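Side-chain contacts in putative zinc protease (Bordetella pertussis, PDB 3IH6), which is probably a zinc-dependent endopeptidase of the M16 family, this chain being a piece of the longer protein that includes part of its inactive domain: residues E[59-62]-E[63-67]; E[119-122]-E[123-127]; E[158-161]-E[162-166]. All coordinates share one frame; numbering follows the deposited sequence.

Contact 1: E[59-62]-E[63-67]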
# COMPACT_ATOMS: atom_id res chain seq x y z
N LEU E 59 14.46 9.12 24.67
CA LEU E 59 14.42 10.48 24.15
C LEU E 59 13.09 11.21 24.46
O LEU E 59 13.11 12.36 24.95
CB LEU E 59 14.75 10.53 22.65
CG LEU E 59 16.20 10.13 22.30
CD1 LEU E 59 16.42 9.97 20.75
CD2 LEU E 59 17.16 11.13 22.85
N TYR E 60 11.98 10.58 24.15
CA TYR E 60 10.71 11.24 24.33
C TYR E 60 10.58 11.68 25.77
O TYR E 60 10.29 12.84 26.04
CB TYR E 60 9.53 10.37 23.88
CG TYR E 60 8.18 11.09 23.88
CD1 TYR E 60 7.64 11.56 22.68
CD2 TYR E 60 7.41 11.25 25.07
CE1 TYR E 60 6.40 12.23 22.62
CE2 TYR E 60 6.13 11.92 25.03
CZ TYR E 60 5.65 12.37 23.78
OH TYR E 60 4.44 12.99 23.70
N HIS E 61 10.84 10.77 26.70
CA HIS E 61 10.69 11.08 28.11
C HIS E 61 11.63 12.20 28.61
O HIS E 61 11.25 12.98 29.48
CB HIS E 61 10.89 9.82 28.95
CG HIS E 61 10.41 9.99 30.35
ND1 HIS E 61 9.08 9.95 30.67
CD2 HIS E 61 11.08 10.24 31.50
CE1 HIS E 61 8.94 10.15 31.97
NE2 HIS E 61 10.13 10.34 32.49
N ALA E 62 12.84 12.27 28.06
CA ALA E 62 13.82 13.28 28.49
C ALA E 62 13.49 14.65 27.92
O ALA E 62 13.68 15.66 28.60
CB ALA E 62 15.23 12.86 28.09
N LEU E 63 12.98 14.70 26.69
CA LEU E 63 12.83 15.97 25.98
C LEU E 63 11.44 16.63 25.97
O LEU E 63 11.34 17.84 25.84
CB LEU E 63 13.37 15.82 24.55
CG LEU E 63 14.82 15.29 24.50
CD1 LEU E 63 15.28 14.99 23.09
CD2 LEU E 63 15.72 16.30 25.13
N VAL E 64 10.38 15.83 26.05
CA VAL E 64 9.02 16.32 25.77
C VAL E 64 8.21 16.69 27.02
O VAL E 64 7.72 17.81 27.12
CB VAL E 64 8.20 15.37 24.83
CG1 VAL E 64 6.83 15.97 24.53
CG2 VAL E 64 8.95 15.13 23.49
N PRO E 65 8.09 15.76 28.00
CA PRO E 65 7.37 16.22 29.21
C PRO E 65 8.13 17.38 29.85
O PRO E 65 7.54 18.21 30.56
CB PRO E 65 7.42 15.01 30.15
CG PRO E 65 7.72 13.82 29.25
CD PRO E 65 8.58 14.38 28.13
N THR E 66 9.43 17.44 29.61
CA THR E 66 10.27 18.50 30.17
C THR E 66 10.13 19.80 29.36
O THR E 66 10.68 20.83 29.73
CB THR E 66 11.74 18.05 30.21
OG1 THR E 66 12.06 17.46 28.95
CG2 THR E 66 11.96 16.98 31.30
N LYS E 67 9.39 19.73 28.26
CA LYS E 67 9.13 20.86 27.36
C LYS E 67 10.36 21.34 26.59
O LYS E 67 10.40 22.47 26.14
CB LYS E 67 8.46 22.05 28.09
CG LYS E 67 7.26 21.73 28.94
CD LYS E 67 6.19 20.99 28.17
CE LYS E 67 5.02 20.66 29.09
NZ LYS E 67 4.52 21.90 29.72

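Contact 2: E[119-122]-E[123-127]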
# COMPACT_ATOMS: atom_id res chain seq x y z
N GLU E 119 11.85 -5.45 29.46
CA GLU E 119 10.59 -4.97 28.83
C GLU E 119 10.84 -4.03 27.65
O GLU E 119 10.12 -4.06 26.64
CB GLU E 119 9.74 -4.26 29.91
CG GLU E 119 8.35 -3.78 29.45
CD GLU E 119 7.56 -3.10 30.57
OE1 GLU E 119 7.92 -3.29 31.75
OE2 GLU E 119 6.57 -2.37 30.29
N GLU E 120 11.87 -3.20 27.76
CA GLU E 120 12.20 -2.28 26.64
C GLU E 120 12.70 -3.04 25.43
O GLU E 120 12.37 -2.66 24.27
CB GLU E 120 13.24 -1.25 27.06
CG GLU E 120 12.57 -0.11 27.79
CD GLU E 120 13.56 0.81 28.46
OE1 GLU E 120 14.67 0.35 28.81
OE2 GLU E 120 13.23 2.01 28.60
N LEU E 121 13.47 -4.09 25.71
CA LEU E 121 14.01 -4.94 24.67
C LEU E 121 12.88 -5.71 24.01
O LEU E 121 12.87 -5.87 22.78
CB LEU E 121 15.08 -5.91 25.19
CG LEU E 121 15.57 -6.99 24.20
CD1 LEU E 121 16.14 -6.40 22.92
CD2 LEU E 121 16.61 -7.81 24.86
N GLU E 122 11.94 -6.19 24.81
CA GLU E 122 10.83 -6.92 24.23
C GLU E 122 9.98 -5.97 23.38
O GLU E 122 9.45 -6.39 22.35
CB GLU E 122 9.97 -7.58 25.30
CG GLU E 122 10.60 -8.74 26.07
CD GLU E 122 11.22 -9.79 25.16
OE1 GLU E 122 10.88 -9.87 23.96
OE2 GLU E 122 12.07 -10.56 25.66
N ARG E 123 9.80 -4.71 23.80
CA ARG E 123 9.04 -3.77 22.95
C ARG E 123 9.71 -3.59 21.55
O ARG E 123 9.06 -3.71 20.50
CB ARG E 123 8.82 -2.42 23.65
CG ARG E 123 8.39 -1.31 22.68
CD ARG E 123 7.95 0.01 23.33
NE ARG E 123 8.99 0.66 24.13
CZ ARG E 123 9.94 1.50 23.68
NH1 ARG E 123 10.08 1.80 22.39
NH2 ARG E 123 10.79 2.04 24.55
N ALA E 124 11.02 -3.35 21.54
CA ALA E 124 11.76 -3.17 20.31
C ALA E 124 11.85 -4.46 19.48
O ALA E 124 11.74 -4.41 18.23
CB ALA E 124 13.12 -2.65 20.61
N ARG E 125 11.97 -5.60 20.18
CA ARG E 125 12.01 -6.90 19.51
C ARG E 125 10.70 -7.21 18.82
O ARG E 125 10.68 -7.64 17.67
CB ARG E 125 12.37 -8.06 20.48
CG ARG E 125 13.00 -9.25 19.75
CD ARG E 125 12.80 -10.65 20.40
NE ARG E 125 12.92 -10.67 21.86
CZ ARG E 125 14.07 -10.79 22.53
NH1 ARG E 125 14.04 -10.79 23.85
NH2 ARG E 125 15.23 -10.92 21.90
N SER E 126 9.59 -7.01 19.53
CA SER E 126 8.27 -7.29 18.91
C SER E 126 8.04 -6.47 17.63
O SER E 126 7.62 -7.02 16.59
CB SER E 126 7.12 -7.12 19.90
OG SER E 126 5.90 -7.60 19.32
N LYS E 127 8.34 -5.18 17.70
CA LYS E 127 8.21 -4.28 16.55
C LYS E 127 9.04 -4.77 15.35
O LYS E 127 8.54 -4.84 14.20
CB LYS E 127 8.64 -2.86 16.94
CG LYS E 127 8.64 -1.89 15.77
CD LYS E 127 9.09 -0.49 16.22
CE LYS E 127 8.33 0.57 15.43
NZ LYS E 127 9.06 0.98 14.20

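Contact 3: E[158-161]-E[162-166]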
# COMPACT_ATOMS: atom_id res chain seq x y z
N PHE E 158 19.44 -11.33 5.48
CA PHE E 158 17.96 -11.26 5.58
C PHE E 158 17.43 -12.22 6.64
O PHE E 158 16.60 -11.84 7.48
CB PHE E 158 17.26 -11.52 4.23
CG PHE E 158 15.76 -11.49 4.33
CD1 PHE E 158 15.10 -10.34 4.74
CD2 PHE E 158 15.02 -12.61 4.07
CE1 PHE E 158 13.73 -10.31 4.87
CE2 PHE E 158 13.62 -12.59 4.20
CZ PHE E 158 12.99 -11.43 4.60
N PHE E 159 17.96 -13.45 6.65
CA PHE E 159 17.55 -14.42 7.64
C PHE E 159 18.33 -14.35 8.93
O PHE E 159 17.76 -14.59 10.01
CB PHE E 159 17.62 -15.84 7.05
CG PHE E 159 16.71 -16.03 5.91
CD1 PHE E 159 15.34 -16.21 6.13
CD2 PHE E 159 17.18 -15.97 4.61
CE1 PHE E 159 14.48 -16.37 5.05
CE2 PHE E 159 16.32 -16.14 3.55
CZ PHE E 159 14.97 -16.34 3.78
N LEU E 160 19.61 -14.04 8.83
CA LEU E 160 20.48 -14.04 10.00
C LEU E 160 20.11 -12.91 10.96
O LEU E 160 20.09 -13.15 12.18
CB LEU E 160 21.97 -13.98 9.61
CG LEU E 160 23.03 -13.85 10.72
CD1 LEU E 160 23.03 -15.00 11.75
CD2 LEU E 160 24.43 -13.68 10.09
N GLN E 161 19.77 -11.72 10.41
CA GLN E 161 19.42 -10.56 11.23
C GLN E 161 18.18 -10.93 12.05
O GLN E 161 18.13 -10.68 13.25
CB GLN E 161 19.18 -9.27 10.41
CG GLN E 161 20.38 -8.63 9.62
CD GLN E 161 21.64 -8.34 10.45
OE1 GLN E 161 21.95 -9.03 11.41
NE2 GLN E 161 22.40 -7.30 10.03
N ARG E 162 17.21 -11.58 11.40
CA ARG E 162 16.02 -12.09 12.08
C ARG E 162 16.40 -13.02 13.24
O ARG E 162 15.85 -12.88 14.35
CB ARG E 162 15.11 -12.84 11.09
CG ARG E 162 13.67 -13.02 11.55
CD ARG E 162 13.46 -14.33 12.26
NE ARG E 162 13.59 -15.42 11.31
CZ ARG E 162 12.68 -16.36 11.12
NH1 ARG E 162 12.89 -17.31 10.21
NH2 ARG E 162 11.58 -16.38 11.86
N ASP E 163 17.32 -13.95 12.99
CA ASP E 163 17.69 -14.92 14.02
C ASP E 163 18.37 -14.25 15.19
O ASP E 163 18.07 -14.56 16.34
CB ASP E 163 18.55 -16.07 13.46
CG ASP E 163 17.72 -17.08 12.66
OD1 ASP E 163 16.51 -17.27 12.96
OD2 ASP E 163 18.28 -17.66 11.70
N ARG E 164 19.26 -13.31 14.88
CA ARG E 164 19.98 -12.52 15.89
C ARG E 164 19.02 -11.68 16.73
O ARG E 164 19.23 -11.50 17.90
CB ARG E 164 20.96 -11.60 15.20
CG ARG E 164 22.20 -12.31 14.67
CD ARG E 164 22.98 -11.40 13.76
NE ARG E 164 24.32 -11.97 13.54
CZ ARG E 164 25.23 -11.52 12.68
NH1 ARG E 164 24.99 -10.47 11.89
NH2 ARG E 164 26.38 -12.15 12.58
N VAL E 165 17.96 -11.18 16.11
CA VAL E 165 16.98 -10.38 16.84
C VAL E 165 16.15 -11.25 17.78
O VAL E 165 15.97 -10.92 18.94
CB VAL E 165 16.07 -9.55 15.89
CG1 VAL E 165 14.76 -9.09 16.59
CG2 VAL E 165 16.85 -8.38 15.34
N ARG E 166 15.65 -12.38 17.29
CA ARG E 166 14.86 -13.25 18.16
C ARG E 166 15.64 -13.82 19.36
O ARG E 166 15.02 -14.14 20.36
CB ARG E 166 14.12 -14.33 17.39
CG ARG E 166 14.98 -15.17 16.51
CD ARG E 166 14.13 -15.89 15.49
NE ARG E 166 13.79 -17.25 15.88
CZ ARG E 166 14.64 -18.27 15.92
NH1 ARG E 166 15.92 -18.09 15.59
NH2 ARG E 166 14.22 -19.47 16.29
O HOH W 1 23.60 -8.01 13.36

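Contact 1: E[59-62]-E[63-67]
Y60 and V64, one helical turn apart, form a CH-pi contact at the C-terminal end of helix 58-63. CB of V64 stands 4.0 Å from the centroid of the Y60 ring, almost on the ring normal. Both side chains have their first torsion near 180°: CG of Y60 is anti to its N (chi1 -172°), and CG1 of V64 takes the same place on its own residue (chi1 -177°). These torsions put the valine over one ring face with its branches spread, CG2 of V64 3.9 Å from CD1 of Y60 and CG1 of V64 3.9 Å from CZ of Y60 at the phenol end. On another side of the helix, L59 and L63 share a different conformation, CG beside the backbone N and anti to the carbonyl carbon. Their methyls meet loosely, CD2 of L59 to CD1 of L63 being 4.3 Å, and both leucines pack on L104 of helix 97-109 and V72 of strand 71-77.

The last regular backbone bonds run from N of L63 to O of L59 and from N of V64 to O of Y60 (3.0 Å). P65 has no N-H to give to O of H61, the next carbonyl in the pattern; its CD lies 3.1 Å from O of Y60, while its CG approaches the exposed H61 ring obliquely. Within the type I turn from V64 to K67, OG1 of T66 points to O of A62; the modelled separation is implausibly short, so the detail of that bond is doubtful.

The chemistry implies a helix ended by proline and turn, in which the apolar and aromatic residues L59, Y60, L63 and V64 are buried, while H61, P65 and T66 are exposed.

Contact 2: E[119-122]-E[123-127]
E119 joins R123 through one turn of helix 118-136, a regular alpha-helix in which an i to i+3 salt bridge, from E122 to R125, is added to the main-chain pattern. The carbonyl O of E119 takes the N-H of R123 at 2.9 Å, while its carboxylate turns to another partner, S56 of the second subunit.

E120 accepts the N-H of A124 in the same way. Its aliphatic CG lies obliquely to the R123 guanidinium, 4.3 Å from NH2 of R123, but the charged ends find separate partners: E120 pairs with R58, and R123 hydrogen-bonds to the carbonyl of T49. Any attraction between the two is therefore probably secondary.

L121 follows, buried against L170 and V173 of helix 170-180. CG of L121 lies over one face of the R125 guanidinium, 4.1 Å from NH1 of R125, a loose apolar neighbour for that flat group.

E122 supplies the counter-charge. The chain bends at its second torsion (chi2 -50°), which folds the carboxylate back alongside R125, and R125 bends in turn at chi3 to meet it. The grip is side-on, with NE and NH1 each taking a different oxygen, and the two planes are 44° apart. The remaining nitrogen, NH2, binds the carbonyls of V165 and A168, so this largely buried cation is held from two directions. NE of R125 reaches OE1 of E122 on the syn side at 3.0 Å, whereas NH1 of R125 meets OE2 of E122 from above the carboxylate plane at 2.7 Å.

Contact 3: E[158-161]-E[162-166]
F159 to D163, L160 to R164 and Q161 to V165 are linked by successive i to i+4 backbone hydrogen bonds, the alpha-helical pattern of helix 157-167. The bond from N of R164 to O of L160 measures 2.8 Å. One residue earlier the pattern opens: N of R162 stays 4.0 Å from O of F158, too far for a hydrogen bond, and the F158 carbonyl accepts one instead from the indole NE1 of W132 in helix 118-136.

Among the side chains, R164 is the hub. It runs extended from CG to NE (chi2 168°, chi3 166°), which lays its guanidinium beneath L160: CD2 of L160 sits over the centre of one face, 3.5 Å from CZ of R164. Q161 comes instead to the guanidinium's edge, in its plane. The bond from NH1 of R164 to OE1 of Q161 is weak at 3.4 Å, and a water lies 2.8 Å from OE1 of Q161 and accepts weakly from NH1 of R164, bridging the two. NH2 of R164 binds the carbonyl of G37, so the arginine ties the helix to the loop before helix 39-52.

On another side, R162, D163 and R166 form a salt-bridge network. R162 makes a cation-pi contact with W132, yet its buried NE has no hydrogen-bonding partner; D163 offers it only a long electrostatic approach, out of the guanidinium plane. The carboxylate of D163 divides its work between the subunits: OD2 hydrogen-bonds to Y191 of the third subunit, while OD1 of D163 receives NH1 of R166 at 2.8 Å.

Overall arrangement
The three contacts follow one another along the chain and show local pairings in different surroundings: a helix end, a salt bridge and an arginine packed on leucine. Contact 1 ends a short helix near the sheet, with its centre about 20 Å from that of contact 2 and about 32 Å from that of contact 3, on the opposite side of the chain's centre from the latter. Contacts 2 and 3, with centres about 15 Å apart, touch directly: NH2 of R125 lies 3.0 Å from O of V165, probably a hydrogen bond between their helices. Both also face neighbouring subunits. The chain has no HXXEH zinc motif, consistent with the M16 inactive-domain assignment of the part that includes contacts 1 and 2.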